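Local atomic coordinates of gdp-l-fucose synthetase (Naegleria fowleri, PDB entry 6AQZ), a protein that probably catalyses the NADPH-dependent epimerisation and reduction of GDP-4-keto-6-deoxymannose to GDP-L-fucose, and binds NADP in a Rossmann-type fold. Residues Ser126-Pro134 against Asn155-Asp166; Cys183-Thr191 against Tyr254-Cys263. All coordinates share one frame; numbering follows the deposited sequence.

Overall arrangement
From the N terminus, strand 123-127 runs in the mainly parallel Rossmann sheet, between strands 80-83 and 184-194, and leads into the loop Leu128-Pro134. Contact 1 then closes a loop of 20 residues without helix or strand, bringing helix 156-179 back against the strand end and its loop. That helix is followed by strand 184-194, where contact 2 begins; it closes over 62 residues of mixed helix and strand when strand 260-262 pairs beside strand 184-194. The two contacts follow in series, neither nested nor crossed. They meet in the sheet, where Leu128 and Ser126 probably hydrogen-bond to Val188, and both touch NADP, their centres about 13 Å apart.

Contact 1: residues Ser126-Pro134 against Asn155-Asp166; sequences SCLSTCVFP and NNAYAYAKRMLD. With NAP (NADP nicotinamide-adenine-dinucleotide phosphate), chain G.
The carbonyl oxygen of Val132 is gripped by one guanidinium edge: Arg163 NE and Arg163 NH2 each lie 3.1 Å from Val132 O, which sits in the guanidinium plane. This side-on hold ties the loop after strand 123-127 to helix 156-179 in the Rossmann fold, while Gly149 O receives Arg163 NH1. The Arg163 chain, extended from CG to NE, has the length to span from helix to loop. One helical turn earlier, small Ala159 lets Val132 settle close, with Val132 CB 3.6 Å from Ala159 CB. Tyr158 and Lys162 form the YxxxK pair characteristic of short-chain dehydrogenase/reductases, and both hold the nicotinamide ribose of NADP. NAP O2D donates a 2.5 Å hydrogen bond to Tyr158 OH, and Lys162 CG rides over one face of the tyrosine ring, offset toward its rim. Bent at its second torsion (chi2 -57°), the lysine brings its NZ to two acceptors, Cys127 O at 2.8 Å from NZ and NAP O3D at 3.0 Å from NZ. The strand-end carbonyl thus positions the lysine for the ribose. Farther along the helix, branched Leu165 packs against the small Ser126, with Leu165 CD1 3.6 Å from Ser126 CB.

Contact 2: residues Cys183-Thr191 against Tyr254-Cys263; sequences CLFTSVIPT and YQSEEPIMLC. With NAP (NADP nicotinamide-adenine-dinucleotide phosphate), chain G.
Parallel strand pairing in the Rossmann sheet joins strand 184-194 to strand 260-262; the axes of 184-190 and 260-262 lie 35° apart. Four backbone hydrogen bonds pass between them: Ile260 N to Ser187 O, Ile189 N to Ile260 O, Leu262 N to Ile189 O at 2.8 Å, and Thr191 N to Leu262 O. Beta-branched Val188 and Ile189 suit extended backbone and pack on opposite faces. On one, Val188 CB meets Leu262 CD1 at 3.7 Å; on the other, Ile189 CB touches Met261 CG at 3.5 Å, the flexible thioether chain bending at its second and third torsions, and Ile189 lies alongside Pro259, pointing the same way. Before the strand, residues 256-258 make an ST turn in which Ser256 OG accepts from Glu258 N. Thr186, its hydroxyl opposite the backbone nitrogen (chi1 -175°), donates from OG1 to Ser256 O at 2.7 Å, within the carbonyl plane. Thr186 OG1 also lies at the edge of the Tyr254 ring, near its plane; the tyrosine hydroxyl donates to Glu258 O and binds Lys308. A water links Ser187 OG with Glu257 O. At its C-terminal end the segment 183-191 reaches the cofactor: Pro190 CG lies 3.5 Å from NAP C6N, and Thr191 O is 3.1 Å from NAP C4N.

Contact 1: residues Ser126-Pro134 against Asn155-Asp166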
# COMPACT_ATOMS: atom_id res chain seq x y z
N SER A 126 -9.00 -8.94 11.36
CA SER A 126 -9.40 -7.83 10.53
C SER A 126 -10.14 -8.39 9.33
O SER A 126 -10.17 -9.60 9.10
CB SER A 126 -8.18 -7.01 10.11
OG SER A 126 -7.58 -6.43 11.25
N CYS A 127 -10.70 -7.50 8.52
CA CYS A 127 -11.61 -7.91 7.48
C CYS A 127 -11.15 -7.36 6.13
O CYS A 127 -10.94 -6.15 6.00
CB CYS A 127 -13.03 -7.44 7.83
SG CYS A 127 -14.27 -8.22 6.90
N LEU A 128 -10.96 -8.25 5.15
CA LEU A 128 -10.67 -7.88 3.77
C LEU A 128 -11.95 -8.04 2.95
O LEU A 128 -13.06 -8.03 3.49
CB LEU A 128 -9.54 -8.73 3.18
CG LEU A 128 -8.28 -8.92 4.03
CD1 LEU A 128 -7.19 -9.68 3.27
CD2 LEU A 128 -7.77 -7.63 4.58
N SER A 129 -11.81 -8.22 1.64
CA SER A 129 -12.97 -8.33 0.75
C SER A 129 -12.52 -8.99 -0.55
O SER A 129 -11.36 -8.84 -0.96
CB SER A 129 -13.58 -6.95 0.49
OG SER A 129 -13.49 -6.60 -0.87
N THR A 130 -13.43 -9.76 -1.17
CA THR A 130 -13.05 -10.44 -2.40
C THR A 130 -12.88 -9.50 -3.59
O THR A 130 -12.41 -9.94 -4.64
CB THR A 130 -14.03 -11.55 -2.79
OG1 THR A 130 -15.29 -10.99 -3.15
CG2 THR A 130 -14.21 -12.55 -1.68
N CYS A 131 -13.25 -8.23 -3.47
CA CYS A 131 -13.12 -7.32 -4.60
C CYS A 131 -11.76 -6.62 -4.64
O CYS A 131 -11.54 -5.78 -5.52
CB CYS A 131 -14.28 -6.31 -4.61
SG CYS A 131 -14.39 -5.12 -3.23
N VAL A 132 -10.83 -6.99 -3.76
CA VAL A 132 -9.49 -6.42 -3.76
C VAL A 132 -8.44 -7.36 -4.39
O VAL A 132 -7.25 -7.02 -4.43
CB VAL A 132 -9.07 -6.06 -2.33
CG1 VAL A 132 -10.23 -5.32 -1.62
CG2 VAL A 132 -8.62 -7.30 -1.54
N PHE A 133 -8.86 -8.50 -4.92
CA PHE A 133 -7.93 -9.44 -5.51
C PHE A 133 -7.48 -8.92 -6.87
O PHE A 133 -8.11 -8.04 -7.44
CB PHE A 133 -8.60 -10.81 -5.63
CG PHE A 133 -8.51 -11.62 -4.39
CD1 PHE A 133 -9.43 -11.45 -3.36
CD2 PHE A 133 -7.49 -12.54 -4.21
CE1 PHE A 133 -9.34 -12.19 -2.20
CE2 PHE A 133 -7.40 -13.29 -3.05
CZ PHE A 133 -8.32 -13.11 -2.04
N PRO A 134 -6.36 -9.46 -7.41
CA PRO A 134 -5.85 -8.98 -8.70
C PRO A 134 -6.89 -9.08 -9.80
O PRO A 134 -7.68 -10.02 -9.85
CB PRO A 134 -4.65 -9.90 -8.98
CG PRO A 134 -4.18 -10.33 -7.64
CD PRO A 134 -5.42 -10.40 -6.76
N ASN A 155 -11.74 0.50 -7.99
CA ASN A 155 -11.72 0.66 -6.54
C ASN A 155 -10.32 0.44 -5.99
O ASN A 155 -10.15 -0.09 -4.88
CB ASN A 155 -12.71 -0.31 -5.89
CG ASN A 155 -12.31 -1.78 -6.08
OD1 ASN A 155 -11.61 -2.13 -7.03
ND2 ASN A 155 -12.76 -2.63 -5.16
N ASN A 156 -9.29 0.85 -6.74
CA ASN A 156 -7.97 0.36 -6.37
C ASN A 156 -7.43 1.01 -5.09
O ASN A 156 -6.60 0.39 -4.41
CB ASN A 156 -6.99 0.48 -7.54
CG ASN A 156 -6.79 1.89 -8.04
OD1 ASN A 156 -7.32 2.87 -7.50
ND2 ASN A 156 -6.04 2.00 -9.12
N ALA A 157 -7.90 2.19 -4.71
CA ALA A 157 -7.46 2.75 -3.44
C ALA A 157 -8.01 1.95 -2.27
O ALA A 157 -7.28 1.58 -1.34
CB ALA A 157 -7.87 4.22 -3.32
N TYR A 158 -9.31 1.69 -2.27
CA TYR A 158 -9.87 0.81 -1.26
C TYR A 158 -9.17 -0.55 -1.29
O TYR A 158 -8.78 -1.09 -0.25
CB TYR A 158 -11.38 0.69 -1.50
CG TYR A 158 -12.09 -0.24 -0.56
CD1 TYR A 158 -12.55 0.22 0.66
CD2 TYR A 158 -12.34 -1.56 -0.91
CE1 TYR A 158 -13.23 -0.60 1.53
CE2 TYR A 158 -13.03 -2.40 -0.04
CZ TYR A 158 -13.47 -1.90 1.18
OH TYR A 158 -14.14 -2.70 2.07
N ALA A 159 -8.94 -1.09 -2.48
CA ALA A 159 -8.36 -2.42 -2.55
C ALA A 159 -6.95 -2.44 -1.96
O ALA A 159 -6.62 -3.31 -1.16
CB ALA A 159 -8.36 -2.91 -4.00
N TYR A 160 -6.12 -1.44 -2.31
CA TYR A 160 -4.75 -1.41 -1.79
C TYR A 160 -4.71 -1.20 -0.29
O TYR A 160 -3.89 -1.82 0.40
CB TYR A 160 -3.92 -0.33 -2.51
CG TYR A 160 -3.28 -0.82 -3.79
CD1 TYR A 160 -2.48 -1.97 -3.80
CD2 TYR A 160 -3.47 -0.15 -4.98
CE1 TYR A 160 -1.89 -2.41 -4.96
CE2 TYR A 160 -2.88 -0.58 -6.14
CZ TYR A 160 -2.09 -1.70 -6.14
OH TYR A 160 -1.53 -2.13 -7.32
N ALA A 161 -5.61 -0.36 0.24
CA ALA A 161 -5.69 -0.20 1.69
C ALA A 161 -5.98 -1.54 2.38
O ALA A 161 -5.40 -1.84 3.43
CB ALA A 161 -6.76 0.83 2.04
N LYS A 162 -6.86 -2.36 1.79
CA LYS A 162 -7.11 -3.68 2.36
C LYS A 162 -5.87 -4.57 2.27
O LYS A 162 -5.54 -5.29 3.22
CB LYS A 162 -8.31 -4.35 1.67
CG LYS A 162 -9.63 -3.74 1.99
CD LYS A 162 -9.89 -3.73 3.48
CE LYS A 162 -11.41 -3.62 3.85
NZ LYS A 162 -11.48 -3.49 5.38
N ARG A 163 -5.18 -4.54 1.13
CA ARG A 163 -3.93 -5.29 1.00
C ARG A 163 -2.90 -4.89 2.05
O ARG A 163 -2.21 -5.76 2.61
CB ARG A 163 -3.34 -5.10 -0.40
CG ARG A 163 -4.25 -5.64 -1.46
CD ARG A 163 -3.51 -5.74 -2.72
NE ARG A 163 -4.33 -6.25 -3.80
CZ ARG A 163 -3.82 -6.61 -4.97
NH1 ARG A 163 -2.50 -6.51 -5.14
NH2 ARG A 163 -4.60 -7.06 -5.94
N MET A 164 -2.76 -3.59 2.32
CA MET A 164 -1.79 -3.13 3.31
C MET A 164 -2.25 -3.40 4.75
O MET A 164 -1.40 -3.47 5.65
CB MET A 164 -1.51 -1.64 3.07
CG MET A 164 -0.83 -1.36 1.71
SD MET A 164 0.67 -2.39 1.45
CE MET A 164 0.11 -3.55 0.20
N LEU A 165 -3.55 -3.61 4.97
CA LEU A 165 -4.03 -4.11 6.26
C LEU A 165 -3.56 -5.55 6.49
O LEU A 165 -3.10 -5.90 7.59
CB LEU A 165 -5.56 -3.99 6.34
CG LEU A 165 -6.43 -4.73 7.39
CD1 LEU A 165 -6.00 -4.39 8.81
CD2 LEU A 165 -7.93 -4.35 7.21
N ASP A 166 -3.65 -6.38 5.45
CA ASP A 166 -3.11 -7.72 5.52
C ASP A 166 -1.60 -7.70 5.77
O ASP A 166 -1.10 -8.42 6.65
CB ASP A 166 -3.44 -8.48 4.23
CG ASP A 166 -2.66 -9.80 4.12
OD1 ASP A 166 -2.86 -10.68 4.97
OD2 ASP A 166 -1.85 -9.96 3.17
PA NAP G . -21.00 -1.07 7.23
O1A NAP G . -20.92 0.08 6.27
O2A NAP G . -22.27 -1.87 7.40
O5B NAP G . -20.53 -0.62 8.74
C5B NAP G . -19.20 -0.23 8.66
C4B NAP G . -18.75 0.11 10.10
O4B NAP G . -17.55 0.92 10.10
C3B NAP G . -19.88 0.88 10.90
O3B NAP G . -19.88 0.47 12.24
C2B NAP G . -19.33 2.32 10.91
O2B NAP G . -19.63 3.01 12.01
C1B NAP G . -17.79 1.96 11.04
N9A NAP G . -16.94 3.10 10.74
C8A NAP G . -16.73 3.69 9.51
N7A NAP G . -15.87 4.73 9.55
C5A NAP G . -15.53 4.83 10.89
C6A NAP G . -14.68 5.71 11.56
N6A NAP G . -14.01 6.70 10.86
N1A NAP G . -14.47 5.59 12.89
C2A NAP G . -15.15 4.58 13.49
N3A NAP G . -16.01 3.66 12.98
C4A NAP G . -16.17 3.81 11.65
O3 NAP G . -19.78 -2.02 6.61
PN NAP G . -20.03 -3.58 6.77
O1N NAP G . -20.29 -4.01 8.16
O2N NAP G . -20.73 -4.20 5.58
O5D NAP G . -18.44 -4.26 6.51
C5D NAP G . -17.61 -4.12 7.60
C4D NAP G . -16.35 -4.85 7.19
O4D NAP G . -16.74 -5.95 6.35
C3D NAP G . -15.49 -3.86 6.27
O3D NAP G . -14.15 -3.99 6.59
C2D NAP G . -15.79 -4.37 4.84
O2D NAP G . -14.72 -4.28 3.97
C1D NAP G . -16.03 -5.89 5.12
N1N NAP G . -16.78 -6.51 3.99
C2N NAP G . -18.14 -6.27 3.79
C3N NAP G . -18.79 -6.84 2.71
C7N NAP G . -20.25 -6.56 2.50
O7N NAP G . -20.87 -6.97 1.50
N7N NAP G . -20.95 -5.81 3.45
C4N NAP G . -18.10 -7.71 1.73
C5N NAP G . -16.65 -7.89 2.02
C6N NAP G . -16.07 -7.32 3.08
P2B NAP G . -21.20 3.99 11.98
O1X NAP G . -22.19 2.86 11.96
O2X NAP G . -21.05 4.75 13.30
O3X NAP G . -21.00 4.76 10.71

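Contact 2: residues Cys183-Thr191 against Tyr254-Cys263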
# COMPACT_ATOMS: atom_id res chain seq x y z
N CYS A 183 0.96 -12.11 20.39
CA CYS A 183 -0.00 -11.35 19.61
C CYS A 183 -0.13 -12.01 18.25
O CYS A 183 0.86 -12.14 17.53
CB CYS A 183 0.44 -9.90 19.43
SG CYS A 183 0.37 -8.96 20.93
N LEU A 184 -1.35 -12.40 17.89
CA LEU A 184 -1.62 -12.96 16.58
C LEU A 184 -2.53 -12.00 15.82
O LEU A 184 -3.52 -11.49 16.36
CB LEU A 184 -2.24 -14.35 16.68
CG LEU A 184 -2.53 -15.02 15.33
CD1 LEU A 184 -1.27 -15.07 14.44
CD2 LEU A 184 -3.13 -16.41 15.50
N PHE A 185 -2.17 -11.75 14.56
CA PHE A 185 -2.94 -10.94 13.63
C PHE A 185 -3.32 -11.82 12.46
O PHE A 185 -2.45 -12.44 11.85
CB PHE A 185 -2.13 -9.72 13.15
CG PHE A 185 -1.89 -8.69 14.21
CD1 PHE A 185 -0.89 -8.86 15.15
CD2 PHE A 185 -2.66 -7.54 14.27
CE1 PHE A 185 -0.69 -7.93 16.13
CE2 PHE A 185 -2.45 -6.58 15.25
CZ PHE A 185 -1.47 -6.77 16.17
N THR A 186 -4.61 -11.89 12.15
CA THR A 186 -5.03 -12.58 10.94
C THR A 186 -6.25 -11.84 10.38
O THR A 186 -6.59 -10.75 10.83
CB THR A 186 -5.28 -14.06 11.22
OG1 THR A 186 -5.58 -14.72 9.99
CG2 THR A 186 -6.43 -14.25 12.21
N SER A 187 -6.89 -12.42 9.36
CA SER A 187 -7.96 -11.71 8.70
C SER A 187 -8.87 -12.71 8.00
O SER A 187 -8.48 -13.84 7.73
CB SER A 187 -7.42 -10.73 7.67
OG SER A 187 -6.83 -11.48 6.64
N VAL A 188 -10.07 -12.25 7.69
CA VAL A 188 -11.05 -13.02 6.94
C VAL A 188 -11.39 -12.25 5.68
O VAL A 188 -11.28 -11.02 5.64
CB VAL A 188 -12.34 -13.30 7.74
CG1 VAL A 188 -12.05 -14.05 8.98
CG2 VAL A 188 -13.09 -11.98 8.03
N ILE A 189 -11.83 -12.97 4.66
CA ILE A 189 -12.22 -12.33 3.41
C ILE A 189 -13.66 -12.73 3.13
O ILE A 189 -13.90 -13.77 2.49
CB ILE A 189 -11.31 -12.74 2.25
CG1 ILE A 189 -9.84 -12.74 2.65
CG2 ILE A 189 -11.55 -11.82 1.07
CD1 ILE A 189 -8.97 -13.04 1.49
N PRO A 190 -14.64 -11.97 3.60
CA PRO A 190 -16.03 -12.32 3.30
C PRO A 190 -16.37 -11.93 1.88
O PRO A 190 -15.77 -11.04 1.28
CB PRO A 190 -16.83 -11.52 4.34
CG PRO A 190 -15.95 -10.37 4.69
CD PRO A 190 -14.53 -10.83 4.52
N THR A 191 -17.29 -12.68 1.32
CA THR A 191 -17.87 -12.41 0.01
C THR A 191 -19.02 -11.41 0.19
O THR A 191 -19.04 -10.64 1.16
CB THR A 191 -18.33 -13.72 -0.62
OG1 THR A 191 -18.48 -13.56 -2.03
CG2 THR A 191 -19.68 -14.22 0.02
N TYR A 254 -8.60 -20.38 14.64
CA TYR A 254 -7.71 -20.19 13.50
C TYR A 254 -6.44 -19.46 13.92
O TYR A 254 -6.50 -18.33 14.41
CB TYR A 254 -8.44 -19.45 12.40
CG TYR A 254 -7.76 -19.37 11.07
CD1 TYR A 254 -7.56 -20.51 10.30
CD2 TYR A 254 -7.41 -18.14 10.53
CE1 TYR A 254 -6.97 -20.43 9.05
CE2 TYR A 254 -6.83 -18.05 9.29
CZ TYR A 254 -6.60 -19.19 8.54
OH TYR A 254 -6.03 -19.07 7.30
N GLN A 255 -5.29 -20.11 13.70
CA GLN A 255 -3.98 -19.64 14.14
C GLN A 255 -3.13 -19.08 13.01
O GLN A 255 -2.07 -18.53 13.29
CB GLN A 255 -3.19 -20.77 14.80
CG GLN A 255 -3.65 -21.15 16.16
CD GLN A 255 -2.91 -22.32 16.71
OE1 GLN A 255 -2.43 -23.17 15.96
NE2 GLN A 255 -2.82 -22.39 18.03
N SER A 256 -3.51 -19.31 11.77
CA SER A 256 -2.70 -18.88 10.65
C SER A 256 -2.88 -17.38 10.41
O SER A 256 -3.97 -16.83 10.57
CB SER A 256 -3.12 -19.68 9.41
OG SER A 256 -2.65 -19.14 8.20
N GLU A 257 -1.79 -16.73 10.00
CA GLU A 257 -1.82 -15.34 9.59
C GLU A 257 -2.33 -15.16 8.16
O GLU A 257 -2.57 -14.03 7.75
CB GLU A 257 -0.42 -14.71 9.75
CG GLU A 257 0.59 -15.13 8.65
CD GLU A 257 1.98 -14.47 8.76
OE1 GLU A 257 2.18 -13.50 9.53
OE2 GLU A 257 2.90 -14.94 8.07
N GLU A 258 -2.47 -16.25 7.39
CA GLU A 258 -3.04 -16.14 6.05
C GLU A 258 -4.53 -15.83 6.15
O GLU A 258 -5.23 -16.43 6.97
CB GLU A 258 -2.87 -17.45 5.27
CG GLU A 258 -1.46 -17.95 5.22
CD GLU A 258 -0.53 -17.00 4.48
OE1 GLU A 258 -0.99 -16.33 3.52
OE2 GLU A 258 0.65 -16.91 4.89
N PRO A 259 -5.06 -14.93 5.32
CA PRO A 259 -6.51 -14.67 5.34
C PRO A 259 -7.25 -15.94 4.97
O PRO A 259 -6.75 -16.78 4.24
CB PRO A 259 -6.71 -13.57 4.30
CG PRO A 259 -5.48 -13.61 3.43
CD PRO A 259 -4.36 -14.12 4.29
N ILE A 260 -8.45 -16.09 5.52
CA ILE A 260 -9.32 -17.22 5.19
C ILE A 260 -10.59 -16.65 4.60
O ILE A 260 -11.21 -15.75 5.18
CB ILE A 260 -9.61 -18.11 6.41
CG1 ILE A 260 -10.54 -19.26 6.03
CG2 ILE A 260 -10.22 -17.33 7.58
CD1 ILE A 260 -10.76 -20.27 7.17
N MET A 261 -10.98 -17.15 3.43
CA MET A 261 -12.20 -16.67 2.82
C MET A 261 -13.46 -17.18 3.50
O MET A 261 -13.55 -18.33 3.92
CB MET A 261 -12.21 -17.00 1.35
CG MET A 261 -11.32 -15.97 0.78
SD MET A 261 -11.85 -15.51 -0.81
CE MET A 261 -10.76 -16.66 -1.67
N LEU A 262 -14.43 -16.28 3.61
CA LEU A 262 -15.76 -16.61 4.11
C LEU A 262 -16.72 -16.46 2.94
O LEU A 262 -17.08 -15.34 2.57
CB LEU A 262 -16.14 -15.69 5.26
CG LEU A 262 -15.16 -15.51 6.43
CD1 LEU A 262 -15.81 -14.68 7.56
CD2 LEU A 262 -14.64 -16.83 6.95
N CYS A 263 -17.13 -17.58 2.35
CA CYS A 263 -18.06 -17.54 1.24
C CYS A 263 -18.76 -18.88 1.15
O CYS A 263 -18.56 -19.78 1.97
CB CYS A 263 -17.37 -17.20 -0.08
SG CYS A 263 -16.26 -18.47 -0.66
PA NAP G . -21.00 -1.07 7.23
O1A NAP G . -20.92 0.08 6.27
O2A NAP G . -22.27 -1.87 7.40
O5B NAP G . -20.53 -0.62 8.74
C5B NAP G . -19.20 -0.23 8.66
C4B NAP G . -18.75 0.11 10.10
O4B NAP G . -17.55 0.92 10.10
C3B NAP G . -19.88 0.88 10.90
O3B NAP G . -19.88 0.47 12.24
C2B NAP G . -19.33 2.32 10.91
O2B NAP G . -19.63 3.01 12.01
C1B NAP G . -17.79 1.96 11.04
N9A NAP G . -16.94 3.10 10.74
C8A NAP G . -16.73 3.69 9.51
N7A NAP G . -15.87 4.73 9.55
C5A NAP G . -15.53 4.83 10.89
C6A NAP G . -14.68 5.71 11.56
N6A NAP G . -14.01 6.70 10.86
N1A NAP G . -14.47 5.59 12.89
C2A NAP G . -15.15 4.58 13.49
N3A NAP G . -16.01 3.66 12.98
C4A NAP G . -16.17 3.81 11.65
O3 NAP G . -19.78 -2.02 6.61
PN NAP G . -20.03 -3.58 6.77
O1N NAP G . -20.29 -4.01 8.16
O2N NAP G . -20.73 -4.20 5.58
O5D NAP G . -18.44 -4.26 6.51
C5D NAP G . -17.61 -4.12 7.60
C4D NAP G . -16.35 -4.85 7.19
O4D NAP G . -16.74 -5.95 6.35
C3D NAP G . -15.49 -3.86 6.27
O3D NAP G . -14.15 -3.99 6.59
C2D NAP G . -15.79 -4.37 4.84
O2D NAP G . -14.72 -4.28 3.97
C1D NAP G . -16.03 -5.89 5.12
N1N NAP G . -16.78 -6.51 3.99
C2N NAP G . -18.14 -6.27 3.79
C3N NAP G . -18.79 -6.84 2.71
C7N NAP G . -20.25 -6.56 2.50
O7N NAP G . -20.87 -6.97 1.50
N7N NAP G . -20.95 -5.81 3.45
C4N NAP G . -18.10 -7.71 1.73
C5N NAP G . -16.65 -7.89 2.02
C6N NAP G . -16.07 -7.32 3.08
P2B NAP G . -21.20 3.99 11.98
O1X NAP G . -22.19 2.86 11.96
O2X NAP G . -21.05 4.75 13.30
O3X NAP G . -21.00 4.76 10.71
O HOH W 1 -4.07 -11.76 6.94